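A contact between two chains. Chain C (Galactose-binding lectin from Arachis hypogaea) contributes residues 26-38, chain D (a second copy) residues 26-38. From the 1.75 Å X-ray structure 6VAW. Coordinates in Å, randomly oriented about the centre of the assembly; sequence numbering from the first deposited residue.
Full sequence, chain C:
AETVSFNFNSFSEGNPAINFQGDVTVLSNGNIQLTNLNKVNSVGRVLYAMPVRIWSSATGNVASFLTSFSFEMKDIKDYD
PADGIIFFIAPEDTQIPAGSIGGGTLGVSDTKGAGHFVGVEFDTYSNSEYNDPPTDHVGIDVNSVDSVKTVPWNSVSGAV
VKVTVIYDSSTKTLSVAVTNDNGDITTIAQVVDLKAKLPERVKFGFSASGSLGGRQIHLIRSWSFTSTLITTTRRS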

ATOM      1  N   VAL C  26     -17.589  10.091  18.668  1.00 43.14           N
ATOM      2  CA  VAL C  26     -16.568  10.653  17.784  1.00 43.80           C
ATOM      3  C   VAL C  26     -15.300  10.770  18.647  1.00 49.97           C
ATOM      4  O   VAL C  26     -15.337  11.399  19.707  1.00 49.73           O
ATOM      5  N   LEU C  27     -14.204  10.138  18.216  1.00 46.29           N
ATOM      6  CA  LEU C  27     -12.931  10.225  18.939  1.00 46.32           C
ATOM      7  C   LEU C  27     -12.240  11.559  18.605  1.00 50.87           C
ATOM      8  O   LEU C  27     -12.563  12.187  17.594  1.00 50.50           O
ATOM      9  N   SER C  28     -11.320  12.009  19.478  1.00 49.21           N
ATOM     10  CA  SER C  28     -10.553  13.255  19.323  1.00 49.45           C
ATOM     11  C   SER C  28      -9.756  13.282  18.014  1.00 53.87           C
ATOM     12  O   SER C  28      -9.551  14.365  17.464  1.00 51.05           O
ATOM     13  N   ASN C  29      -9.381  12.092  17.478  1.00 53.09           N
ATOM     14  CA  ASN C  29      -8.655  11.961  16.213  1.00 53.73           C
ATOM     15  C   ASN C  29      -9.571  12.167  14.996  1.00 55.95           C
ATOM     16  O   ASN C  29      -9.082  12.194  13.867  1.00 58.22           O
ATOM     17  N   GLY C  30     -10.877  12.320  15.248  1.00 47.93           N
ATOM     18  CA  GLY C  30     -11.893  12.565  14.229  1.00 44.39           C
ATOM     19  C   GLY C  30     -12.610  11.344  13.687  1.00 40.15           C
ATOM     20  O   GLY C  30     -13.509  11.499  12.868  1.00 38.71           O
ATOM     21  N   ASN C  31     -12.206  10.135  14.102  1.00 34.04           N
ATOM     22  CA  ASN C  31     -12.817   8.871  13.686  1.00 33.09           C
ATOM     23  C   ASN C  31     -14.142   8.655  14.379  1.00 37.43           C
ATOM     24  O   ASN C  31     -14.319   9.086  15.520  1.00 37.57           O
ATOM     25  N   ILE C  32     -15.050   7.935  13.722  1.00 31.53           N
ATOM     26  CA  ILE C  32     -16.327   7.555  14.292  1.00 30.84           C
ATOM     27  C   ILE C  32     -16.176   6.146  14.818  1.00 38.08           C
ATOM     28  O   ILE C  32     -15.721   5.263  14.073  1.00 35.60           O
ATOM     29  N   GLN C  33     -16.537   5.930  16.101  1.00 36.55           N
ATOM     30  CA  GLN C  33     -16.536   4.618  16.748  1.00 37.36           C
ATOM     31  C   GLN C  33     -17.988   4.244  16.897  1.00 44.66           C
ATOM     32  O   GLN C  33     -18.726   4.945  17.594  1.00 45.44           O
ATOM     33  N   LEU C  34     -18.433   3.223  16.178  1.00 42.42           N
ATOM     34  CA  LEU C  34     -19.847   2.884  16.155  1.00 43.03           C
ATOM     35  C   LEU C  34     -20.341   2.175  17.432  1.00 50.71           C
ATOM     36  O   LEU C  34     -21.378   2.590  17.957  1.00 50.49           O
ATOM     37  N   THR C  35     -19.615   1.175  17.966  1.00 49.02           N
ATOM     38  CA  THR C  35     -20.108   0.455  19.153  1.00 49.95           C
ATOM     39  C   THR C  35     -19.375   0.809  20.465  1.00 57.78           C
ATOM     40  O   THR C  35     -18.243   1.292  20.438  1.00 58.43           O
ATOM     41  N   ASN C  36     -20.054   0.570  21.609  1.00 56.01           N
ATOM     42  CA  ASN C  36     -19.534   0.786  22.955  1.00 56.12           C
ATOM     43  C   ASN C  36     -19.044  -0.561  23.472  1.00 60.81           C
ATOM     44  O   ASN C  36     -19.828  -1.500  23.612  1.00 59.68           O
ATOM     45  N   LEU C  37     -17.734  -0.653  23.737  1.00 58.59           N
ATOM     46  CA  LEU C  37     -17.044  -1.868  24.174  1.00 59.19           C
ATOM     47  C   LEU C  37     -17.498  -2.417  25.554  1.00 64.56           C
ATOM     48  O   LEU C  37     -17.226  -3.585  25.850  1.00 63.45           O
ATOM     49  N   ASN C  38     -18.177  -1.605  26.380  1.00 63.11           N
ATOM     50  CA  ASN C  38     -18.597  -2.026  27.723  1.00 63.71           C
ATOM     51  C   ASN C  38     -20.107  -2.381  27.821  1.00 69.74           C
ATOM     52  O   ASN C  38     -20.563  -2.769  28.899  1.00 70.09           O
TER
ATOM     53  N   VAL D  26      -4.833   7.185  26.359  1.00 38.33           N
ATOM     54  CA  VAL D  26      -5.061   6.021  25.524  1.00 39.92           C
ATOM     55  C   VAL D  26      -6.520   6.090  25.084  1.00 45.83           C
ATOM     56  O   VAL D  26      -7.409   6.140  25.934  1.00 45.34           O
ATOM     57  N   LEU D  27      -6.752   6.127  23.766  1.00 43.33           N
ATOM     58  CA  LEU D  27      -8.095   6.162  23.194  1.00 42.46           C
ATOM     59  C   LEU D  27      -8.728   4.766  23.247  1.00 47.23           C
ATOM     60  O   LEU D  27      -8.015   3.767  23.386  1.00 45.98           O
ATOM     61  N   SER D  28     -10.071   4.695  23.141  1.00 45.26           N
ATOM     62  CA  SER D  28     -10.846   3.450  23.187  1.00 45.16           C
ATOM     63  C   SER D  28     -10.452   2.478  22.074  1.00 49.17           C
ATOM     64  O   SER D  28     -10.557   1.266  22.280  1.00 48.59           O
ATOM     65  N   ASN D  29      -9.918   2.997  20.941  1.00 46.25           N
ATOM     66  CA  ASN D  29      -9.473   2.163  19.818  1.00 47.08           C
ATOM     67  C   ASN D  29      -8.072   1.530  20.059  1.00 50.71           C
ATOM     68  O   ASN D  29      -7.608   0.748  19.232  1.00 52.31           O
ATOM     69  N   GLY D  30      -7.427   1.869  21.173  1.00 45.43           N
ATOM     70  CA  GLY D  30      -6.118   1.336  21.540  1.00 44.51           C
ATOM     71  C   GLY D  30      -4.926   2.184  21.140  1.00 46.49           C
ATOM     72  O   GLY D  30      -3.783   1.810  21.434  1.00 46.18           O
ATOM     73  N   ASN D  31      -5.168   3.314  20.450  1.00 40.35           N
ATOM     74  CA  ASN D  31      -4.116   4.232  20.030  1.00 38.92           C
ATOM     75  C   ASN D  31      -3.682   5.092  21.182  1.00 41.57           C
ATOM     76  O   ASN D  31      -4.489   5.407  22.059  1.00 42.59           O
ATOM     77  N   ILE D  32      -2.416   5.509  21.163  1.00 34.20           N
ATOM     78  CA  ILE D  32      -1.884   6.442  22.124  1.00 32.05           C
ATOM     79  C   ILE D  32      -1.973   7.829  21.490  1.00 29.41           C
ATOM     80  O   ILE D  32      -1.466   8.021  20.384  1.00 28.23           O
ATOM     81  N   GLN D  33      -2.580   8.787  22.205  1.00 22.59           N
ATOM     82  CA  GLN D  33      -2.664  10.183  21.786  1.00 23.06           C
ATOM     83  C   GLN D  33      -1.709  10.936  22.672  1.00 26.38           C
ATOM     84  O   GLN D  33      -1.889  10.934  23.904  1.00 26.01           O
ATOM     85  N   LEU D  34      -0.643  11.497  22.073  1.00 21.46           N
ATOM     86  CA  LEU D  34       0.425  12.099  22.857  1.00 22.01           C
ATOM     87  C   LEU D  34       0.130  13.486  23.394  1.00 29.35           C
ATOM     88  O   LEU D  34       0.562  13.767  24.506  1.00 29.32           O
ATOM     89  N   THR D  35      -0.554  14.358  22.642  1.00 27.52           N
ATOM     90  CA  THR D  35      -0.830  15.713  23.144  1.00 28.54           C
ATOM     91  C   THR D  35      -2.320  15.964  23.415  1.00 35.67           C
ATOM     92  O   THR D  35      -3.183  15.278  22.854  1.00 36.53           O
ATOM     93  N   ASN D  36      -2.607  16.952  24.292  1.00 32.62           N
ATOM     94  CA  ASN D  36      -3.965  17.373  24.628  1.00 31.44           C
ATOM     95  C   ASN D  36      -4.290  18.598  23.771  1.00 34.47           C
ATOM     96  O   ASN D  36      -3.628  19.623  23.886  1.00 33.60           O
ATOM     97  N   LEU D  37      -5.299  18.479  22.908  1.00 33.46           N
ATOM     98  CA  LEU D  37      -5.712  19.510  21.952  1.00 34.48           C
ATOM     99  C   LEU D  37      -6.233  20.821  22.593  1.00 38.23           C
ATOM    100  O   LEU D  37      -6.264  21.849  21.905  1.00 34.65           O
ATOM    101  N   ASN D  38      -6.629  20.796  23.894  1.00 36.51           N
ATOM    102  CA  ASN D  38      -7.171  21.985  24.565  1.00 37.48           C
ATOM    103  C   ASN D  38      -6.166  22.705  25.499  1.00 45.29           C
ATOM    104  O   ASN D  38      -6.510  23.736  26.090  1.00 46.19           O
TER

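The same stretch from two copies of the lectin meets itself here, and nearly every contact occurs twice. Together the two stretches bury 400 Å².

Each chain presents a type I turn, Leu C27 to Gly C30 and Leu D27 to Gly D30. Backbone hydrogen bonds from glycine N to leucine O close both turns. The backbone angles at both glycines would jam a CB against the preceding carbonyl O.

Leu C27 and Leu D27 pack against the serine and asparagine side chains of the other turn. Both point toward the other chain, with chi1 m and chi2 t. Leu C27 CD2 lies 3.3 Å from Ser D28 OG, and its CD1 is 3.8 Å from Asn D29 ND2. In the reciprocal contacts, Leu D27 CD2 is 3.5 Å from Ser C28 OG and Leu D27 CD1 is 4.1 Å from Asn C29 ND2. Leu C37 and Leu D37 also point across, both with chi1 m and chi2 between wells. Leu C37 CD2 is 4.3 Å from Ser D28 CB; Leu D37 CD2 is 4.1 Å from Ser C28 CB.

The closest polar approaches pair serine with glutamine. Ser C28 and Ser D28 point toward the other chain, with chi1 between wells (27° and 34°). Ser C28 OG is 2.7 Å from the modelled Gln D33 NE2, and Ser D28 OG is 2.8 Å from Gln C33 NE2. Both glutamine amides are probably turned over, so the nature of these contacts stays open. Both glutamines point across with chi1 and chi2 t, which extends them to the opposing serine.

Asn C29 and Asn D29 leave the backbone sideways with chi1 p, but their ends come nearer the partner. Asn C29 ND2 lies 3.7 Å from Asn D29 ND2. Asn C29 OD1 accepts a hydrogen bond from Asn C31 N, and Asn D29 OD1 one from Asn D31 N (both 3.0 Å), which helps fix each amide.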

ATOM      1  CB  VAL C  26     -16.974  11.994  17.101  1.00 46.92           C
ATOM      2  CG1 VAL C  26     -15.809  12.614  16.339  1.00 46.73           C
ATOM      3  CG2 VAL C  26     -18.149  11.789  16.165  1.00 46.33           C
ATOM      4  CB  LEU C  27     -12.018   9.025  18.626  1.00 46.17           C
ATOM      5  CG  LEU C  27     -12.657   7.627  18.650  1.00 50.91           C
ATOM      6  CD1 LEU C  27     -11.701   6.593  18.083  1.00 51.37           C
ATOM      7  CD2 LEU C  27     -13.111   7.229  20.053  1.00 53.23           C
ATOM      8  CB  SER C  28      -9.617  13.471  20.506  1.00 53.34           C
ATOM      9  OG  SER C  28      -9.250  12.229  21.083  1.00 61.83           O
ATOM     10  CB  ASN C  29      -7.924  10.614  16.131  1.00 59.42           C
ATOM     11  CG  ASN C  29      -8.781   9.363  16.041  1.00 85.42           C
ATOM     12  OD1 ASN C  29     -10.009   9.406  16.004  1.00 83.95           O
ATOM     13  ND2 ASN C  29      -8.139   8.203  15.994  1.00 72.95           N
ATOM     14  CB  ASN C  31     -11.918   7.658  14.027  1.00 34.09           C
ATOM     15  CG  ASN C  31     -10.586   7.511  13.311  1.00 50.47           C
ATOM     16  OD1 ASN C  31      -9.815   6.593  13.607  1.00 48.95           O
ATOM     17  ND2 ASN C  31     -10.283   8.371  12.354  1.00 45.47           N
ATOM     18  CB  ILE C  32     -17.480   7.668  13.239  1.00 31.83           C
ATOM     19  CG1 ILE C  32     -17.893   9.130  13.030  1.00 31.47           C
ATOM     20  CG2 ILE C  32     -18.681   6.792  13.639  1.00 34.13           C
ATOM     21  CD1 ILE C  32     -19.019   9.344  11.967  1.00 45.12           C
ATOM     22  CB  GLN C  33     -15.780   4.647  18.096  1.00 39.05           C
ATOM     23  CG  GLN C  33     -15.678   3.259  18.708  1.00 41.96           C
ATOM     24  CD  GLN C  33     -14.951   3.200  20.018  1.00 67.28           C
ATOM     25  OE1 GLN C  33     -15.455   2.658  20.999  1.00 66.13           O
ATOM     26  NE2 GLN C  33     -13.723   3.682  20.045  1.00 57.21           N
ATOM     27  CB  LEU C  34     -20.188   2.067  14.892  1.00 42.69           C
ATOM     28  CG  LEU C  34     -19.962   2.811  13.546  1.00 46.80           C
ATOM     29  CD1 LEU C  34     -19.869   1.847  12.364  1.00 46.11           C
ATOM     30  CD2 LEU C  34     -21.042   3.868  13.286  1.00 48.61           C
ATOM     31  CB  THR C  35     -20.059  -1.051  18.938  1.00 53.28           C
ATOM     32  OG1 THR C  35     -18.722  -1.455  18.640  1.00 50.28           O
ATOM     33  CG2 THR C  35     -20.999  -1.508  17.842  1.00 51.76           C
ATOM     34  CB  ASN C  36     -20.600   1.406  23.866  1.00 58.29           C
ATOM     35  CG  ASN C  36     -20.147   1.711  25.279  1.00 74.18           C
ATOM     36  OD1 ASN C  36     -19.436   0.939  25.934  1.00 63.43           O
ATOM     37  ND2 ASN C  36     -20.611   2.824  25.807  1.00 65.06           N
ATOM     38  CB  LEU C  37     -15.532  -1.585  24.225  1.00 59.43           C
ATOM     39  CG  LEU C  37     -14.690  -1.585  22.914  1.00 63.86           C
ATOM     40  CD1 LEU C  37     -15.472  -2.044  21.653  1.00 63.80           C
ATOM     41  CD2 LEU C  37     -13.990  -0.261  22.711  1.00 65.45           C
ATOM     42  CB  ASN C  38     -18.246  -0.968  28.786  1.00 63.76           C
ATOM     43  CG  ASN C  38     -17.397   0.221  28.386  1.00 89.83           C
ATOM     44  OD1 ASN C  38     -17.877   1.349  28.341  1.00 87.37           O
ATOM     45  ND2 ASN C  38     -16.110   0.019  28.157  1.00 82.30           N
TER
ATOM     46  CB  VAL D  26      -4.711   4.686  26.217  1.00 44.13           C
ATOM     47  CG1 VAL D  26      -5.131   3.490  25.366  1.00 43.42           C
ATOM     48  CG2 VAL D  26      -3.227   4.615  26.537  1.00 44.03           C
ATOM     49  CB  LEU D  27      -8.059   6.703  21.757  1.00 41.73           C
ATOM     50  CG  LEU D  27      -7.385   8.056  21.533  1.00 44.79           C
ATOM     51  CD1 LEU D  27      -7.283   8.370  20.050  1.00 43.07           C
ATOM     52  CD2 LEU D  27      -8.099   9.181  22.267  1.00 44.49           C
ATOM     53  CB  SER D  28     -12.349   3.733  23.143  1.00 48.69           C
ATOM     54  OG  SER D  28     -12.677   4.868  22.357  1.00 51.46           O
ATOM     55  CB  ASN D  29      -9.497   2.947  18.498  1.00 48.45           C
ATOM     56  CG  ASN D  29      -8.511   4.079  18.365  1.00 63.81           C
ATOM     57  OD1 ASN D  29      -7.716   4.376  19.258  1.00 63.40           O
ATOM     58  ND2 ASN D  29      -8.538   4.735  17.220  1.00 51.77           N
ATOM     59  CB  ASN D  31      -4.583   5.153  18.889  1.00 38.48           C
ATOM     60  CG  ASN D  31      -4.878   4.534  17.535  1.00 58.78           C
ATOM     61  OD1 ASN D  31      -5.325   5.234  16.626  1.00 52.14           O
ATOM     62  ND2 ASN D  31      -4.632   3.234  17.348  1.00 50.21           N
ATOM     63  CB  ILE D  32      -0.431   6.071  22.543  1.00 35.32           C
ATOM     64  CG1 ILE D  32      -0.423   4.890  23.535  1.00 36.04           C
ATOM     65  CG2 ILE D  32       0.308   7.293  23.111  1.00 35.53           C
ATOM     66  CD1 ILE D  32       0.978   4.419  23.977  1.00 40.61           C
ATOM     67  CB  GLN D  33      -4.100  10.722  21.895  1.00 23.82           C
ATOM     68  CG  GLN D  33      -4.205  12.144  21.343  1.00 40.39           C
ATOM     69  CD  GLN D  33      -5.601  12.709  21.404  1.00 55.37           C
ATOM     70  OE1 GLN D  33      -5.841  13.787  21.946  1.00 44.38           O
ATOM     71  NE2 GLN D  33      -6.545  12.022  20.793  1.00 56.55           N
ATOM     72  CB  LEU D  34       1.746  12.125  22.063  1.00 21.04           C
ATOM     73  CG  LEU D  34       2.358  10.724  21.856  1.00 25.39           C
ATOM     74  CD1 LEU D  34       3.372  10.712  20.719  1.00 24.78           C
ATOM     75  CD2 LEU D  34       3.059  10.214  23.120  1.00 23.90           C
ATOM     76  CB  THR D  35      -0.289  16.770  22.191  1.00 33.52           C
ATOM     77  OG1 THR D  35      -0.830  16.573  20.882  1.00 31.54           O
ATOM     78  CG2 THR D  35       1.205  16.777  22.138  1.00 30.19           C
ATOM     79  CB  ASN D  36      -4.073  17.663  26.132  1.00 30.28           C
ATOM     80  CG  ASN D  36      -5.444  18.086  26.615  1.00 51.31           C
ATOM     81  OD1 ASN D  36      -6.188  18.841  25.959  1.00 39.92           O
ATOM     82  ND2 ASN D  36      -5.790  17.658  27.810  1.00 46.19           N
ATOM     83  CB  LEU D  37      -6.790  18.933  21.026  1.00 34.89           C
ATOM     84  CG  LEU D  37      -6.395  18.009  19.830  1.00 41.15           C
ATOM     85  CD1 LEU D  37      -4.874  17.879  19.595  1.00 42.33           C
ATOM     86  CD2 LEU D  37      -7.077  16.668  19.916  1.00 45.62           C
ATOM     87  CB  ASN D  38      -8.437  21.607  25.339  1.00 39.79           C
ATOM     88  CG  ASN D  38      -9.537  21.165  24.404  1.00 69.88           C
ATOM     89  OD1 ASN D  38     -10.244  21.982  23.805  1.00 65.93           O
ATOM     90  ND2 ASN D  38      -9.645  19.867  24.179  1.00 63.98           N
TER